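PDB 6PZ7: endoglucanase family 5 from Clostridium acetobutylicum ATCC 824, which probably hydrolyses beta-1,4-linked glucans such as cellulose, as a family 5 endoglucanase of broad substrate specificity. Local coordinates for residues A77-V82 / N130-Y135; M94-N99 / S137-Q142; F189-T194 / R215-L220. All blocks are in the same frame, centred on the assembly; numbering follows the deposited sequence.

Contact 1. Residues A77-V82 / N130-Y135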
loop_
_atom_site.group_PDB
_atom_site.type_symbol
_atom_site.label_atom_id
_atom_site.label_comp_id
_atom_site.label_asym_id
_atom_site.label_seq_id
_atom_site.Cartn_x
_atom_site.Cartn_y
_atom_site.Cartn_z
ATOM N N ALA A 77 2.977 5.702 22.993
ATOM C CA ALA A 77 4.195 6.224 22.393
ATOM C C ALA A 77 4.315 5.804 20.938
ATOM O O ALA A 77 4.890 6.532 20.127
ATOM C CB ALA A 77 5.410 5.728 23.169
ATOM N N TRP A 78 3.845 4.620 20.585
ATOM C CA TRP A 78 3.859 4.200 19.190
ATOM C C TRP A 78 2.917 5.057 18.372
ATOM O O TRP A 78 3.287 5.523 17.282
ATOM C CB TRP A 78 3.498 2.723 19.089
ATOM C CG TRP A 78 3.504 2.169 17.683
ATOM C CD1 TRP A 78 2.424 1.779 16.965
ATOM C CD2 TRP A 78 4.635 1.952 16.835
ATOM N NE1 TRP A 78 2.797 1.316 15.735
ATOM C CE2 TRP A 78 4.160 1.401 15.626
ATOM C CE3 TRP A 78 6.009 2.148 16.999
ATOM C CZ2 TRP A 78 5.019 1.038 14.592
ATOM C CZ3 TRP A 78 6.861 1.788 15.956
ATOM C CH2 TRP A 78 6.357 1.239 14.770
ATOM N N LEU A 79 1.683 5.257 18.844
ATOM C CA LEU A 79 0.769 6.133 18.126
ATOM C C LEU A 79 1.361 7.519 17.956
ATOM O O LEU A 79 1.194 8.155 16.907
ATOM C CB LEU A 79 -0.574 6.222 18.840
ATOM C CG LEU A 79 -1.599 5.150 18.528
ATOM C CD1 LEU A 79 -2.714 5.204 19.563
ATOM C CD2 LEU A 79 -2.152 5.268 17.122
ATOM N N ASN A 80 2.025 8.030 18.983
ATOM C CA ASN A 80 2.618 9.355 18.897
ATOM C C ASN A 80 3.675 9.405 17.791
ATOM O O ASN A 80 3.736 10.374 17.010
ATOM C CB ASN A 80 3.270 9.760 20.229
ATOM C CG ASN A 80 2.266 10.078 21.316
ATOM O OD1 ASN A 80 1.081 10.281 21.070
ATOM N ND2 ASN A 80 2.757 10.141 22.535
ATOM N N ARG A 81 4.500 8.349 17.686
ATOM C CA ARG A 81 5.514 8.292 16.624
ATOM C C ARG A 81 4.888 8.174 15.250
ATOM O O ARG A 81 5.301 8.873 14.306
ATOM C CB ARG A 81 6.502 7.154 16.874
ATOM C CG ARG A 81 7.568 7.044 15.792
ATOM C CD ARG A 81 8.346 8.348 15.594
ATOM N NE ARG A 81 9.264 8.172 14.461
ATOM C CZ ARG A 81 9.784 9.175 13.759
ATOM N NH1 ARG A 81 9.552 10.441 14.056
ATOM N NH2 ARG A 81 10.527 8.886 12.695
ATOM N N VAL A 82 3.868 7.336 15.108
ATOM C CA VAL A 82 3.175 7.225 13.829
ATOM C C VAL A 82 2.642 8.596 13.424
ATOM O O VAL A 82 2.756 9.005 12.260
ATOM C CB VAL A 82 2.048 6.172 13.906
ATOM C CG1 VAL A 82 1.234 6.158 12.648
ATOM C CG2 VAL A 82 2.627 4.769 14.151
ATOM N N ASN A 130 -9.715 6.886 15.838
ATOM C CA ASN A 130 -9.947 7.960 16.798
ATOM C C ASN A 130 -8.773 8.930 16.843
ATOM O O ASN A 130 -8.968 10.155 16.861
ATOM C CB ASN A 130 -10.235 7.342 18.172
ATOM C CG ASN A 130 -10.385 8.374 19.274
ATOM O OD1 ASN A 130 -9.542 8.485 20.170
ATOM N ND2 ASN A 130 -11.433 9.145 19.199
ATOM N N ARG A 131 -7.542 8.403 16.869
ATOM C CA ARG A 131 -6.379 9.274 16.967
ATOM C C ARG A 131 -6.280 10.202 15.764
ATOM O O ARG A 131 -5.865 11.368 15.898
ATOM C CB ARG A 131 -5.097 8.446 17.106
ATOM C CG ARG A 131 -3.817 9.266 16.978
ATOM C CD ARG A 131 -3.687 10.314 18.088
ATOM N NE ARG A 131 -3.255 9.698 19.341
ATOM C CZ ARG A 131 -1.994 9.682 19.787
ATOM N NH1 ARG A 131 -1.012 10.248 19.089
ATOM N NH2 ARG A 131 -1.722 9.079 20.941
ATOM N N PHE A 132 -6.642 9.712 14.579
ATOM C CA PHE A 132 -6.434 10.437 13.330
ATOM C C PHE A 132 -7.706 11.058 12.756
ATOM O O PHE A 132 -7.704 11.528 11.614
ATOM C CB PHE A 132 -5.747 9.492 12.324
ATOM C CG PHE A 132 -4.310 9.192 12.682
ATOM C CD1 PHE A 132 -3.315 10.087 12.309
ATOM C CD2 PHE A 132 -3.973 8.090 13.423
ATOM C CE1 PHE A 132 -2.002 9.871 12.692
ATOM C CE2 PHE A 132 -2.659 7.850 13.776
ATOM C CZ PHE A 132 -1.673 8.775 13.430
ATOM N N LYS A 133 -8.749 11.189 13.566
ATOM C CA LYS A 133 -10.076 11.518 13.049
ATOM C C LYS A 133 -10.178 12.934 12.493
ATOM O O LYS A 133 -11.051 13.194 11.642
ATOM C CB LYS A 133 -11.140 11.325 14.144
ATOM C CG LYS A 133 -11.074 12.324 15.281
ATOM C CD LYS A 133 -11.889 11.867 16.500
ATOM C CE LYS A 133 -13.352 11.702 16.154
ATOM N NZ LYS A 133 -14.126 11.138 17.303
ATOM N N ASP A 134 -9.348 13.863 12.968
ATOM C CA ASP A 134 -9.505 15.263 12.594
ATOM C C ASP A 134 -8.709 15.680 11.362
ATOM O O ASP A 134 -8.831 16.819 10.907
ATOM C CB ASP A 134 -9.162 16.188 13.753
ATOM C CG ASP A 134 -10.177 16.153 14.883
ATOM O OD1 ASP A 134 -11.342 15.769 14.680
ATOM O OD2 ASP A 134 -9.784 16.581 15.978
ATOM N N TYR A 135 -7.896 14.808 10.792
ATOM C CA TYR A 135 -7.175 15.135 9.560
ATOM C C TYR A 135 -8.170 15.336 8.414
ATOM O O TYR A 135 -9.241 14.705 8.373
ATOM C CB TYR A 135 -6.170 14.018 9.214
ATOM C CG TYR A 135 -4.941 14.073 10.081
ATOM C CD1 TYR A 135 -4.912 13.474 11.333
ATOM C CD2 TYR A 135 -3.781 14.746 9.662
ATOM C CE1 TYR A 135 -3.791 13.588 12.151
ATOM C CE2 TYR A 135 -2.667 14.825 10.471
ATOM C CZ TYR A 135 -2.695 14.235 11.704
ATOM O OH TYR A 135 -1.617 14.293 12.560
#

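Contact 2. Residues M94-N99 / S137-Q142. Unlike the reference sequence in segment 137-142: Gln142 (reference Glu).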
loop_
_atom_site.group_PDB
_atom_site.type_symbol
_atom_site.label_atom_id
_atom_site.label_comp_id
_atom_site.label_asym_id
_atom_site.label_seq_id
_atom_site.Cartn_x
_atom_site.Cartn_y
_atom_site.Cartn_z
ATOM N N MET A 94 1.240 16.637 0.861
ATOM C CA MET A 94 1.060 15.396 0.129
ATOM C C MET A 94 -0.078 14.601 0.768
ATOM O O MET A 94 -0.481 14.841 1.913
ATOM C CB MET A 94 2.336 14.568 0.146
ATOM C CG MET A 94 3.449 15.244 -0.663
ATOM S SD MET A 94 4.942 14.228 -0.900
ATOM C CE MET A 94 5.598 14.220 0.770
ATOM N N TYR A 95 -0.597 13.644 0.008
ATOM C CA TYR A 95 -1.449 12.599 0.562
ATOM C C TYR A 95 -0.610 11.632 1.368
ATOM O O TYR A 95 0.520 11.311 0.984
ATOM C CB TYR A 95 -2.175 11.822 -0.565
ATOM C CG TYR A 95 -3.269 12.622 -1.208
ATOM C CD1 TYR A 95 -3.003 13.501 -2.262
ATOM C CD2 TYR A 95 -4.576 12.517 -0.770
ATOM C CE1 TYR A 95 -4.012 14.251 -2.839
ATOM C CE2 TYR A 95 -5.596 13.274 -1.332
ATOM C CZ TYR A 95 -5.302 14.159 -2.347
ATOM O OH TYR A 95 -6.350 14.899 -2.873
ATOM N N ALA A 96 -1.165 11.166 2.493
ATOM C CA ALA A 96 -0.576 10.132 3.325
ATOM C C ALA A 96 -1.542 8.954 3.339
ATOM O O ALA A 96 -2.744 9.148 3.570
ATOM C CB ALA A 96 -0.350 10.630 4.756
ATOM N N ILE A 97 -1.044 7.736 3.116
ATOM C CA ILE A 97 -1.822 6.502 3.278
ATOM C C ILE A 97 -1.335 5.820 4.540
ATOM O O ILE A 97 -0.147 5.496 4.648
ATOM C CB ILE A 97 -1.688 5.557 2.061
ATOM C CG1 ILE A 97 -2.150 6.197 0.759
ATOM C CG2 ILE A 97 -2.482 4.254 2.350
ATOM C CD1 ILE A 97 -1.652 5.425 -0.465
ATOM N N LEU A 98 -2.220 5.617 5.507
ATOM C CA LEU A 98 -1.907 4.966 6.774
ATOM C C LEU A 98 -2.631 3.631 6.801
ATOM O O LEU A 98 -3.856 3.598 6.620
ATOM C CB LEU A 98 -2.367 5.858 7.930
ATOM C CG LEU A 98 -2.171 5.285 9.318
ATOM C CD1 LEU A 98 -0.725 5.117 9.678
ATOM C CD2 LEU A 98 -2.853 6.132 10.372
ATOM N N ASN A 99 -1.901 2.546 7.052
ATOM C CA ASN A 99 -2.519 1.208 6.978
ATOM C C ASN A 99 -2.331 0.399 8.257
ATOM O O ASN A 99 -1.805 0.870 9.274
ATOM C CB ASN A 99 -2.051 0.430 5.743
ATOM C CG ASN A 99 -0.675 -0.171 5.869
ATOM O OD1 ASN A 99 -0.040 -0.087 6.911
ATOM N ND2 ASN A 99 -0.205 -0.823 4.802
ATOM N N SER A 137 -8.962 15.306 4.049
ATOM C CA SER A 137 -9.022 14.210 3.089
ATOM C C SER A 137 -7.684 13.850 2.494
ATOM O O SER A 137 -7.596 12.858 1.756
ATOM C CB SER A 137 -9.998 14.547 1.966
ATOM O OG SER A 137 -9.520 15.612 1.183
ATOM N N HIS A 138 -6.613 14.588 2.805
ATOM C CA HIS A 138 -5.283 14.158 2.387
ATOM C C HIS A 138 -4.778 12.958 3.168
ATOM O O HIS A 138 -3.807 12.331 2.743
ATOM C CB HIS A 138 -4.269 15.298 2.442
ATOM C CG HIS A 138 -4.514 16.321 1.382
ATOM N ND1 HIS A 138 -5.415 17.354 1.546
ATOM C CD2 HIS A 138 -4.046 16.417 0.117
ATOM C CE1 HIS A 138 -5.447 18.083 0.440
ATOM N NE2 HIS A 138 -4.640 17.528 -0.445
ATOM N N LEU A 139 -5.372 12.621 4.313
ATOM C CA LEU A 139 -5.051 11.384 5.026
ATOM C C LEU A 139 -6.069 10.322 4.625
ATOM O O LEU A 139 -7.278 10.490 4.822
ATOM C CB LEU A 139 -5.065 11.582 6.543
ATOM C CG LEU A 139 -4.742 10.330 7.345
ATOM C CD1 LEU A 139 -3.377 9.741 7.018
ATOM C CD2 LEU A 139 -4.863 10.603 8.862
ATOM N N ILE A 140 -5.570 9.253 4.020
ATOM C CA ILE A 140 -6.340 8.100 3.558
ATOM C C ILE A 140 -6.004 6.929 4.470
ATOM O O ILE A 140 -4.823 6.723 4.815
ATOM C CB ILE A 140 -5.928 7.785 2.102
ATOM C CG1 ILE A 140 -6.336 8.960 1.181
ATOM C CG2 ILE A 140 -6.529 6.472 1.620
ATOM C CD1 ILE A 140 -5.760 8.886 -0.210
ATOM N N PHE A 141 -7.021 6.169 4.884
ATOM C CA PHE A 141 -6.803 4.939 5.629
ATOM C C PHE A 141 -6.843 3.763 4.665
ATOM O O PHE A 141 -7.705 3.718 3.792
ATOM C CB PHE A 141 -7.866 4.720 6.724
ATOM C CG PHE A 141 -7.850 5.708 7.863
ATOM C CD1 PHE A 141 -6.770 6.492 8.167
ATOM C CD2 PHE A 141 -8.973 5.831 8.644
ATOM C CE1 PHE A 141 -6.822 7.396 9.230
ATOM C CE2 PHE A 141 -9.046 6.742 9.680
ATOM C CZ PHE A 141 -7.963 7.493 10.010
ATOM N N GLN A 142 -5.956 2.788 4.845
ATOM C CA GLN A 142 -5.970 1.543 4.085
ATOM C C GLN A 142 -6.190 0.438 5.126
ATOM O O GLN A 142 -5.397 0.275 6.057
ATOM C CB GLN A 142 -4.662 1.389 3.340
ATOM C CG GLN A 142 -4.450 0.047 2.693
ATOM C CD GLN A 142 -3.020 -0.123 2.188
ATOM O OE1 GLN A 142 -2.327 -1.102 2.575
ATOM N NE2 GLN A 142 -2.580 0.742 1.382
HETATM O O HOH W 1 -8.078 16.308 -1.078
#

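Contact 3. Residues F189-T194 / R215-L220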
loop_
_atom_site.group_PDB
_atom_site.type_symbol
_atom_site.label_atom_id
_atom_site.label_comp_id
_atom_site.label_asym_id
_atom_site.label_seq_id
_atom_site.Cartn_x
_atom_site.Cartn_y
_atom_site.Cartn_z
ATOM N N PHE A 189 -11.575 9.052 2.703
ATOM C CA PHE A 189 -11.372 8.010 1.694
ATOM C C PHE A 189 -10.598 6.845 2.292
ATOM O O PHE A 189 -9.677 7.029 3.092
ATOM C CB PHE A 189 -10.702 8.605 0.450
ATOM C CG PHE A 189 -11.579 9.597 -0.241
ATOM C CD1 PHE A 189 -11.627 10.925 0.175
ATOM C CD2 PHE A 189 -12.495 9.188 -1.209
ATOM C CE1 PHE A 189 -12.528 11.821 -0.401
ATOM C CE2 PHE A 189 -13.363 10.101 -1.794
ATOM C CZ PHE A 189 -13.379 11.397 -1.374
ATOM N N ILE A 190 -11.019 5.641 1.912
ATOM C CA ILE A 190 -10.536 4.395 2.501
ATOM C C ILE A 190 -10.163 3.439 1.390
ATOM O O ILE A 190 -10.979 3.180 0.503
ATOM C CB ILE A 190 -11.567 3.752 3.460
ATOM C CG1 ILE A 190 -11.965 4.700 4.587
ATOM C CG2 ILE A 190 -11.002 2.454 4.028
ATOM C CD1 ILE A 190 -13.153 4.259 5.430
ATOM N N MET A 191 -8.951 2.899 1.452
ATOM C CA MET A 191 -8.502 1.848 0.545
ATOM C C MET A 191 -8.728 0.480 1.174
ATOM O O MET A 191 -8.431 0.273 2.358
ATOM C CB MET A 191 -7.015 2.017 0.218
ATOM C CG MET A 191 -6.748 3.148 -0.744
ATOM S SD MET A 191 -5.014 3.695 -0.850
ATOM C CE MET A 191 -4.215 2.188 -1.363
ATOM N N VAL A 192 -9.232 -0.471 0.378
ATOM C CA VAL A 192 -9.442 -1.862 0.817
ATOM C C VAL A 192 -8.841 -2.812 -0.210
ATOM O O VAL A 192 -9.050 -2.611 -1.425
ATOM C CB VAL A 192 -10.930 -2.198 1.027
ATOM C CG1 VAL A 192 -11.523 -1.278 2.077
ATOM C CG2 VAL A 192 -11.768 -2.185 -0.271
ATOM N N PRO A 193 -8.078 -3.825 0.222
ATOM C CA PRO A 193 -7.483 -4.767 -0.731
ATOM C C PRO A 193 -8.346 -5.998 -0.969
ATOM O O PRO A 193 -9.194 -6.370 -0.151
ATOM C CB PRO A 193 -6.185 -5.190 -0.012
ATOM C CG PRO A 193 -6.615 -5.220 1.456
ATOM C CD PRO A 193 -7.556 -4.034 1.602
ATOM N N THR A 194 -8.064 -6.656 -2.104
ATOM C CA THR A 194 -8.381 -8.053 -2.355
ATOM C C THR A 194 -7.532 -8.930 -1.415
ATOM O O THR A 194 -6.616 -8.463 -0.725
ATOM C CB THR A 194 -8.045 -8.371 -3.805
ATOM O OG1 THR A 194 -6.668 -8.035 -3.978
ATOM C CG2 THR A 194 -8.898 -7.612 -4.811
ATOM N N ARG A 215 -16.775 6.267 -1.199
ATOM C CA ARG A 215 -15.469 6.796 -0.844
ATOM C C ARG A 215 -14.446 5.704 -0.577
ATOM O O ARG A 215 -13.410 5.961 0.053
ATOM C CB ARG A 215 -15.609 7.757 0.331
ATOM C CG ARG A 215 -16.368 9.023 -0.052
ATOM C CD ARG A 215 -16.149 10.123 0.948
ATOM N NE ARG A 215 -16.869 11.355 0.610
ATOM C CZ ARG A 215 -18.116 11.599 0.961
ATOM N NH1 ARG A 215 -18.811 10.707 1.652
ATOM N NH2 ARG A 215 -18.673 12.757 0.612
ATOM N N VAL A 216 -14.711 4.488 -1.043
ATOM C CA VAL A 216 -13.772 3.377 -0.960
ATOM C C VAL A 216 -13.062 3.167 -2.285
ATOM O O VAL A 216 -13.696 3.190 -3.355
ATOM C CB VAL A 216 -14.466 2.096 -0.460
ATOM C CG1 VAL A 216 -13.550 0.860 -0.648
ATOM C CG2 VAL A 216 -14.852 2.236 0.998
ATOM N N ILE A 217 -11.746 3.009 -2.211
ATOM C CA ILE A 217 -10.845 2.781 -3.333
ATOM C C ILE A 217 -10.281 1.370 -3.199
ATOM O O ILE A 217 -9.965 0.947 -2.080
ATOM C CB ILE A 217 -9.721 3.824 -3.239
ATOM C CG1 ILE A 217 -10.246 5.242 -3.423
ATOM C CG2 ILE A 217 -8.586 3.526 -4.236
ATOM C CD1 ILE A 217 -9.346 6.343 -2.835
ATOM N N VAL A 218 -10.092 0.670 -4.304
ATOM C CA VAL A 218 -9.483 -0.665 -4.261
ATOM C C VAL A 218 -7.970 -0.540 -4.198
ATOM O O VAL A 218 -7.373 0.222 -4.981
ATOM C CB VAL A 218 -9.936 -1.494 -5.477
ATOM C CG1 VAL A 218 -9.211 -2.831 -5.533
ATOM C CG2 VAL A 218 -11.434 -1.712 -5.431
ATOM N N SER A 219 -7.347 -1.332 -3.329
ATOM C CA SER A 219 -5.902 -1.458 -3.236
ATOM C C SER A 219 -5.409 -2.762 -3.845
ATOM O O SER A 219 -5.840 -3.850 -3.432
ATOM C CB SER A 219 -5.515 -1.446 -1.755
ATOM O OG SER A 219 -4.119 -1.699 -1.631
ATOM N N LEU A 220 -4.485 -2.653 -4.800
ATOM C CA LEU A 220 -3.844 -3.801 -5.438
ATOM C C LEU A 220 -2.341 -3.607 -5.410
ATOM O O LEU A 220 -1.853 -2.469 -5.448
ATOM C CB LEU A 220 -4.316 -3.974 -6.897
ATOM C CG LEU A 220 -5.818 -4.113 -7.093
ATOM C CD1 LEU A 220 -6.140 -4.048 -8.584
ATOM C CD2 LEU A 220 -6.347 -5.390 -6.480
#

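Contact 1. Residues A77-V82 / N130-Y135
Phe132 sets the CZ and CE2 corner of its ring against Val82 and Leu79. Its CZ comes 4.0 Å from Val82 CG1, and its CE2 lies 4.3 Å from Leu79 CD2. Both methyls meet the ring at a slant. The Phe132 CG is anti to its own carbonyl carbon (chi1 -71°), which swings the ring toward helix 76-91. This is the buried, apolar part of the contact. The two helices, 76-91 and 111-132, belong to the outer layer of a TIM barrel. The two segments touch in that layer, and Phe132 also packs on Leu98, Leu139 and Phe141 of the strands beneath. The other part is polar and partly exposed. Arg131 reaches over with a chain bent at chi2 and chi3, and its guanidinium points end-on at Asn80. NH1 donates to Asn80 OD1 at 2.9 Å, and NH2 donates to the same Asn80 OD1 at 3.1 Å. Arg131 is modelled in two conformers, so this grip is described for one of them. The amide oxygen lies near the guanidinium plane, but neither bond is straight (145° and 137°). Leu79 CB lies over one face of the guanidinium, 3.7 Å from Arg131 NH2.

Contact 2. Residues M94-N99 / S137-Q142
Ser137 and Tyr95 meet where strands 95-99 and 139-142 begin, neighbours in the parallel TIM barrel sheet. With helix 111-132 the strands form a beta-alpha-beta unit. Ser137 OG and Tyr95 OH share a water, and Tyr95 OH also bonds to Asp15. At His138, CD2 sits over the centre of the Tyr95 ring, 3.6 Å from Tyr95 CZ. The ring planes are 40° apart. His138 O accepts from Ala96 N at 2.9 Å, the first of four backbone bonds in this ladder. Leu139 turns its CD1 onto the same face as Ala96 CB, at 3.9 Å, and also reaches Leu98 CB. Ile140 takes part in two bonds: its N-H runs almost straight to Ala96 O, and its O receives Leu98 N. On the opposite face from Leu139, its CD1 touches Tyr95 CD2 at 3.9 Å. Phe141 returns to the face of Leu98, with CE1 4.3 Å from Leu98 CD2, and meets Arg188 in a cation-pi contact. Gln142, where the reference sequence has Glu, has CG anti to its backbone N (chi1 171°) and an extended chain, which lays it beside Asn99. Arg57 also bonds to Gln142 OE1, and Val60 N bonds to Asn99 OD1. Asn99 ND2 donates to Gln142 OE1 at 3.1 Å, from 57° above the plane of that carbonyl.

Contact 3. Residues F189-T194 / R215-L220
Arg215 runs its aliphatic chain along the CD2-CE2-CZ side of the Phe189 ring. Its CG comes 3.6 Å from Phe189 CE2. Its CD stands over the ring, toward the rim, in a CH-pi contact 4.1 Å from the Phe189 centroid. The chain is extended from CG to NE, which carries the guanidinium past the ring. The guanidinium is turned 73° from the ring plane, and Phe189 CZ lies at its edge. Further along, Val192 CG2 presses on Val216 CG1 at 3.5 Å, on one side of the sheet. On the other side Met191 CG packs against Ile217 CB at 3.9 Å. The bend at chi3 of Met191 (59°) brings CE to Ser219 CB. Leu220 CD2 touches both OG1 and CG2 of Thr194.

Backbone bonds set these neighbours in register. Ile190 N bonds to Arg215 O, Ile217 N to Ile190 O, and Val192 N to Ile217 O. This is the parallel pairing of two adjacent TIM barrel strands, 190-193 and 216-221, joined through helix 201-206. Around them, helix 9-16 packs on Phe189 and Ile217, helix 161-180 covers Ile190 and Val192, and Val266 on the next strand touches Met191 and Ile217.

The last bond, Ser219 N to Val192 O, is short and straight but comes from 51° above the carbonyl plane. The ladder stops there. Thr194 OG1 is satisfied by Ser198 O. Ser219 O gets a CA-H...O contact from Pro193 CA, but neither it nor Thr194 N has a hydrogen-bond partner in the model, which probably carries an energetic cost.

Overall arrangement
All three contacts belong to one eight-stranded TIM barrel. Contacts 2 and 3 lie in its sheet, with centres about 11 Å apart. They join at the neighbouring strands 139-142 and 190-193, where Phe141 O probably accepts from Met191 N. Contact 1 lies in the helical layer, its centre about 12 Å from that of contact 2 and about 21 Å from that of contact 3, which it does not touch. The order is helix 76-91, strand 95-99, helix 111-132, strand 139-142. Val82 packs on Leu98, tying the helical layer to the sheet. Contact 3 comes later in sequence. Together they cover four consecutive strands of the barrel, a fold that carries its active site at the C-terminal strand ends.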